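Local coordinates for beta-cardiotoxin OH-27 (Ophiophagus hannah, PDB 3PLC), which probably acts on the heart as a three-finger cardiotoxin of king cobra venom, at residues Lys21-Thr26 / Val53-Thr58; Arg1-Thr6 / Arg38-Ile43. All coordinates share one frame; numbering follows the deposited sequence.

Contacts 1 and 2 lie in the disulfide-rich hub of the three-finger fold, their centres about 7 Å apart. Contact 1 joins two strands within the three-stranded sheet, whose order is 37-41, 21-25, 53-56; contact 2 sets strand 2-4, from the separate two-stranded sheet, against the edge strand 37-41. Their segments alternate along the chain, in the order 1-6, 21-26, 38-43, 53-58. They meet directly: the Cys3-Cys22 disulfide ties strand 2-4 to the central strand 21-25, and Lys21 O lies 2.8 Å from Ile41 N, probably hydrogen-bonded. Backbone pairing thus builds the three-stranded sheet, while the disulfide and the packing of contact 2 tie the two-stranded sheet to it.

Contact 1. Residues Lys21-Thr26 / Val53-Thr58; sequences KCVKMT and VLCCDT
Cys22, Leu54 and Val53 lose the most surface where strands 21-25 and 53-56 run antiparallel, about 4.8 Å between axes. Cys22 is paired with Cys56 by two backbone hydrogen bonds, Cys22 N to Cys56 O at 3.1 Å and Cys56 N to Cys22 O at 3.2 Å. Cys56 SG sits in the crowded position between its own N and carbonyl carbon (chi1 49°), which leaves it 4.1 Å from Cys22 CB. Leu54 repeats the pattern with Lys24: Leu54 N reaches Lys24 O at 3.0 Å, nearly along the C=O axis, and Lys24 N returns a bond to Leu54 O. Leu54 CB stands beside Lys24 CB on the face shared with Cys22 and Cys56, whereas the Lys24 chain leads away to bond Asn62 O through NZ.

Val53 works on the other face. Its CG1, anti to the backbone N (chi1 -173°), meets Val23 CG2 at 3.6 Å in an oblique crossing, and its CG2 touches the methyl end of Met25, CE, at 4.0 Å. Val23 CG2 also approaches Cys55 SG, which is bonded to Cys44.

Disulfides from Cys22 to Cys3 and from Cys56 to Cys61 leave the face of Leu54 and Lys24; they belong to the disulfide core of the three-finger fold. Strand 37-41 pairs with the far edge of strand 21-25, placing the latter in the middle of the three-stranded sheet.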
loop_
_atom_site.group_PDB
_atom_site.type_symbol
_atom_site.label_atom_id
_atom_site.label_comp_id
_atom_site.label_asym_id
_atom_site.label_seq_id
_atom_site.Cartn_x
_atom_site.Cartn_y
_atom_site.Cartn_z
ATOM N N LYS A 21 -6.493 0.762 3.962
ATOM C CA LYS A 21 -5.502 -0.285 3.701
ATOM C C LYS A 21 -4.243 0.209 2.971
ATOM O O LYS A 21 -4.221 1.285 2.376
ATOM C CB LYS A 21 -6.162 -1.440 2.936
ATOM C CG LYS A 21 -6.895 -2.410 3.850
ATOM C CD LYS A 21 -7.933 -3.253 3.146
ATOM C CE LYS A 21 -9.033 -3.614 4.161
ATOM N NZ LYS A 21 -9.673 -4.937 3.925
ATOM N N CYS A 22 -3.176 -0.588 3.046
ATOM C CA CYS A 22 -1.885 -0.177 2.526
ATOM C C CYS A 22 -1.477 -1.285 1.600
ATOM O O CYS A 22 -1.834 -2.426 1.811
ATOM C CB CYS A 22 -0.838 -0.027 3.641
ATOM S SG CYS A 22 -1.251 1.158 4.915
ATOM N N VAL A 23 -0.692 -0.948 0.588
ATOM C CA VAL A 23 -0.370 -1.919 -0.439
ATOM C C VAL A 23 1.065 -1.694 -0.856
ATOM O O VAL A 23 1.556 -0.575 -0.822
ATOM C CB VAL A 23 -1.391 -1.827 -1.639
ATOM C CG1 VAL A 23 -1.411 -0.427 -2.282
ATOM C CG2 VAL A 23 -1.165 -2.963 -2.666
ATOM N N LYS A 24 1.745 -2.781 -1.181
ATOM C CA LYS A 24 3.097 -2.798 -1.721
ATOM C C LYS A 24 2.893 -3.612 -2.944
ATOM O O LYS A 24 2.362 -4.723 -2.883
ATOM C CB LYS A 24 4.056 -3.573 -0.799
ATOM C CG LYS A 24 5.566 -3.328 -1.005
ATOM C CD LYS A 24 6.436 -4.266 -0.114
ATOM C CE LYS A 24 7.094 -3.499 1.098
ATOM N NZ LYS A 24 7.289 -4.189 2.486
ATOM N N MET A 25 3.296 -3.052 -4.070
ATOM C CA MET A 25 3.121 -3.698 -5.351
ATOM C C MET A 25 4.528 -3.879 -5.930
ATOM O O MET A 25 5.357 -2.964 -5.864
ATOM C CB MET A 25 2.222 -2.819 -6.244
ATOM C CG MET A 25 0.749 -3.265 -6.288
ATOM S SD MET A 25 -0.415 -1.986 -6.810
ATOM C CE MET A 25 -1.943 -2.873 -6.729
ATOM N N THR A 26 4.825 -5.059 -6.462
ATOM C CA THR A 26 6.176 -5.256 -7.002
ATOM C C THR A 26 6.191 -5.840 -8.411
ATOM O O THR A 26 5.390 -6.712 -8.733
ATOM C CB THR A 26 7.160 -6.002 -6.017
ATOM O OG1 THR A 26 7.491 -7.295 -6.537
ATOM C CG2 THR A 26 6.597 -6.115 -4.575
ATOM N N VAL A 53 0.709 -8.305 -5.373
ATOM C CA VAL A 53 0.025 -7.408 -4.435
ATOM C C VAL A 53 0.117 -7.907 -2.998
ATOM O O VAL A 53 -0.414 -8.972 -2.683
ATOM C CB VAL A 53 -1.476 -7.246 -4.802
ATOM C CG1 VAL A 53 -2.125 -6.187 -3.919
ATOM C CG2 VAL A 53 -1.660 -6.878 -6.276
ATOM N N LEU A 54 0.796 -7.149 -2.139
ATOM C CA LEU A 54 0.673 -7.324 -0.694
ATOM C C LEU A 54 -0.270 -6.270 -0.135
ATOM O O LEU A 54 -0.133 -5.085 -0.459
ATOM C CB LEU A 54 2.041 -7.261 0.003
ATOM C CG LEU A 54 2.103 -7.429 1.547
ATOM C CD1 LEU A 54 3.127 -8.486 1.985
ATOM C CD2 LEU A 54 2.395 -6.090 2.252
ATOM N N CYS A 55 -1.241 -6.706 0.671
ATOM C CA CYS A 55 -2.240 -5.803 1.271
ATOM C C CYS A 55 -2.354 -6.140 2.718
ATOM O O CYS A 55 -2.463 -7.318 3.076
ATOM C CB CYS A 55 -3.646 -5.940 0.657
ATOM S SG CYS A 55 -3.679 -5.956 -1.086
ATOM N N CYS A 56 -2.358 -5.086 3.534
ATOM C CA CYS A 56 -2.386 -5.209 4.970
ATOM C C CYS A 56 -3.238 -4.071 5.490
ATOM O O CYS A 56 -3.539 -3.148 4.740
ATOM C CB CYS A 56 -0.962 -5.175 5.506
ATOM S SG CYS A 56 0.088 -3.821 4.902
ATOM N N ASP A 57 -3.644 -4.129 6.750
ATOM C CA ASP A 57 -4.624 -3.180 7.271
ATOM C C ASP A 57 -4.222 -2.402 8.541
ATOM O O ASP A 57 -5.086 -1.976 9.321
ATOM C CB ASP A 57 -5.978 -3.890 7.470
ATOM C CG ASP A 57 -5.915 -5.011 8.487
ATOM O OD1 ASP A 57 -5.098 -4.930 9.421
ATOM O OD2 ASP A 57 -6.705 -5.972 8.362
ATOM N N THR A 58 -2.922 -2.199 8.737
ATOM C CA THR A 58 -2.407 -1.447 9.898
ATOM C C THR A 58 -1.340 -0.461 9.433
ATOM O O THR A 58 -0.692 -0.690 8.411
ATOM C CB THR A 58 -1.765 -2.383 10.949
ATOM O OG1 THR A 58 -0.643 -3.061 10.356
ATOM C CG2 THR A 58 -2.775 -3.415 11.500
#

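Contact 2. Residues Arg1-Thr6 / Arg38-Ile43; sequences RKCLNT and RGCIDI
A single hydrogen bond crosses this contact, from Arg38 NH1 to Thr6 O at 3.0 Å. The acceptor lies near the guanidinium plane, at its edge, and the donor lies in the carbonyl plane, although the hydrogen bond is bent, 149° at the hydrogen. Arg38 gets there by an extended chain: CG is anti to the carbonyl carbon (chi1 -64°), and the chain then runs straight to NE.

Side-chain packing lines the same path. Leu4 CB rests on Arg38 CD at 3.7 Å, while Leu4 CD1 lies over one face of the guanidinium, displaced toward its rim.

Two carbons close on the carbonyl Leu4 O, Arg38 CB at 3.2 Å and Gly39 CA, in a CA-H...O contact, at 3.4 Å; this oxygen also accepts a hydrogen bond from Asn62 ND2.

Sulfur meets sulfur farther along, where Cys3 SG and Cys40 SG stand 3.5 Å apart without being bonded to each other. They belong to neighbouring disulfides, Cys3-Cys22 and Cys15-Cys40, packed in the hub of the three-finger fold.

No ladder of backbone hydrogen bonds joins strand 2-4 to strand 37-41, so the contact rests largely on side chains: two disulfides in van der Waals contact at one end, and at the other a probably cationic arginine offered to a neutral carbonyl.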
loop_
_atom_site.group_PDB
_atom_site.type_symbol
_atom_site.label_atom_id
_atom_site.label_comp_id
_atom_site.label_asym_id
_atom_site.label_seq_id
_atom_site.Cartn_x
_atom_site.Cartn_y
_atom_site.Cartn_z
ATOM N N ARG A 1 -4.930 3.955 7.732
ATOM C CA ARG A 1 -4.843 5.421 8.043
ATOM C C ARG A 1 -3.535 5.999 7.504
ATOM O O ARG A 1 -3.556 6.889 6.650
ATOM C CB ARG A 1 -4.984 5.705 9.554
ATOM C CG ARG A 1 -5.868 4.707 10.347
ATOM C CD ARG A 1 -5.840 4.973 11.848
ATOM N NE ARG A 1 -5.581 3.740 12.596
ATOM C CZ ARG A 1 -6.514 2.926 13.085
ATOM N NH1 ARG A 1 -7.809 3.197 12.938
ATOM N NH2 ARG A 1 -6.141 1.829 13.731
ATOM N N LYS A 2 -2.406 5.498 8.000
ATOM C CA LYS A 2 -1.081 5.890 7.473
ATOM C C LYS A 2 -0.455 4.746 6.667
ATOM O O LYS A 2 -0.554 3.582 7.055
ATOM C CB LYS A 2 -0.146 6.302 8.606
ATOM C CG LYS A 2 -0.501 7.625 9.347
ATOM C CD LYS A 2 0.370 7.768 10.595
ATOM C CE LYS A 2 0.013 8.988 11.483
ATOM N NZ LYS A 2 0.992 9.167 12.622
ATOM N N CYS A 3 0.191 5.061 5.547
ATOM C CA CYS A 3 0.808 4.011 4.724
ATOM C C CYS A 3 2.127 4.451 4.154
ATOM O O CYS A 3 2.281 5.636 3.868
ATOM C CB CYS A 3 -0.071 3.625 3.532
ATOM S SG CYS A 3 -1.649 2.861 3.900
ATOM N N LEU A 4 3.059 3.503 3.958
ATOM C CA LEU A 4 4.299 3.803 3.216
ATOM C C LEU A 4 3.939 4.163 1.758
ATOM O O LEU A 4 3.030 3.567 1.145
ATOM C CB LEU A 4 5.355 2.671 3.305
ATOM C CG LEU A 4 5.999 2.387 4.700
ATOM C CD1 LEU A 4 7.254 1.562 4.536
ATOM C CD2 LEU A 4 6.385 3.627 5.418
ATOM N N ASN A 5 4.703 5.102 1.213
ATOM C CA ASN A 5 4.276 5.956 0.140
ATOM C C ASN A 5 5.162 5.923 -1.104
ATOM O O ASN A 5 4.755 6.394 -2.178
ATOM C CB ASN A 5 4.317 7.400 0.663
ATOM C CG ASN A 5 3.431 8.275 -0.129
ATOM O OD1 ASN A 5 2.775 7.774 -1.036
ATOM N ND2 ASN A 5 3.373 9.553 0.174
ATOM N N THR A 6 6.378 5.415 -0.928
ATOM C CA THR A 6 7.455 5.596 -1.883
ATOM C C THR A 6 8.242 4.299 -1.928
ATOM O O THR A 6 8.010 3.406 -1.098
ATOM C CB THR A 6 8.441 6.751 -1.439
ATOM O OG1 THR A 6 9.228 6.321 -0.325
ATOM C CG2 THR A 6 7.722 8.008 -1.076
ATOM N N ARG A 38 3.996 1.625 -3.449
ATOM C CA ARG A 38 3.332 1.515 -2.156
ATOM C C ARG A 38 2.387 2.684 -2.050
ATOM O O ARG A 38 2.620 3.703 -2.654
ATOM C CB ARG A 38 4.389 1.630 -1.060
ATOM C CG ARG A 38 5.442 0.521 -1.001
ATOM C CD ARG A 38 6.349 0.840 0.194
ATOM N NE ARG A 38 7.299 -0.207 0.528
ATOM C CZ ARG A 38 8.623 -0.030 0.653
ATOM N NH1 ARG A 38 9.166 1.174 0.477
ATOM N NH2 ARG A 38 9.412 -1.055 0.979
ATOM N N GLY A 39 1.293 2.524 -1.327
ATOM C CA GLY A 39 0.379 3.627 -1.047
ATOM C C GLY A 39 -0.901 3.172 -0.375
ATOM O O GLY A 39 -1.012 2.010 0.057
ATOM N N CYS A 40 -1.868 4.085 -0.271
ATOM C CA CYS A 40 -3.139 3.820 0.407
ATOM C C CYS A 40 -4.083 3.145 -0.548
ATOM O O CYS A 40 -3.965 3.312 -1.764
ATOM C CB CYS A 40 -3.770 5.121 0.937
ATOM S SG CYS A 40 -2.776 5.761 2.242
ATOM N N ILE A 41 -5.046 2.405 -0.017
ATOM C CA ILE A 41 -6.010 1.698 -0.850
ATOM C C ILE A 41 -7.317 1.399 -0.104
ATOM O O ILE A 41 -7.354 1.428 1.110
ATOM C CB ILE A 41 -5.391 0.395 -1.399
ATOM C CG1 ILE A 41 -5.339 0.403 -2.930
ATOM C CG2 ILE A 41 -6.118 -0.819 -0.865
ATOM C CD1 ILE A 41 -6.484 1.127 -3.596
ATOM N N ASP A 42 -8.383 1.120 -0.849
ATOM C CA ASP A 42 -9.709 0.778 -0.302
ATOM C C ASP A 42 -10.007 -0.714 -0.389
ATOM O O ASP A 42 -10.422 -1.331 0.601
ATOM C CB ASP A 42 -10.842 1.605 -0.965
ATOM C CG ASP A 42 -10.746 1.665 -2.510
ATOM O OD1 ASP A 42 -11.399 2.562 -3.106
ATOM O OD2 ASP A 42 -10.048 0.821 -3.126
ATOM N N ILE A 43 -9.827 -1.276 -1.581
ATOM C CA ILE A 43 -9.968 -2.709 -1.808
ATOM C C ILE A 43 -8.636 -3.285 -2.320
ATOM O O ILE A 43 -7.894 -2.618 -3.040
ATOM C CB ILE A 43 -11.142 -3.022 -2.776
ATOM C CG1 ILE A 43 -12.452 -2.465 -2.199
ATOM C CG2 ILE A 43 -11.263 -4.531 -3.017
ATOM C CD1 ILE A 43 -13.273 -1.689 -3.191
#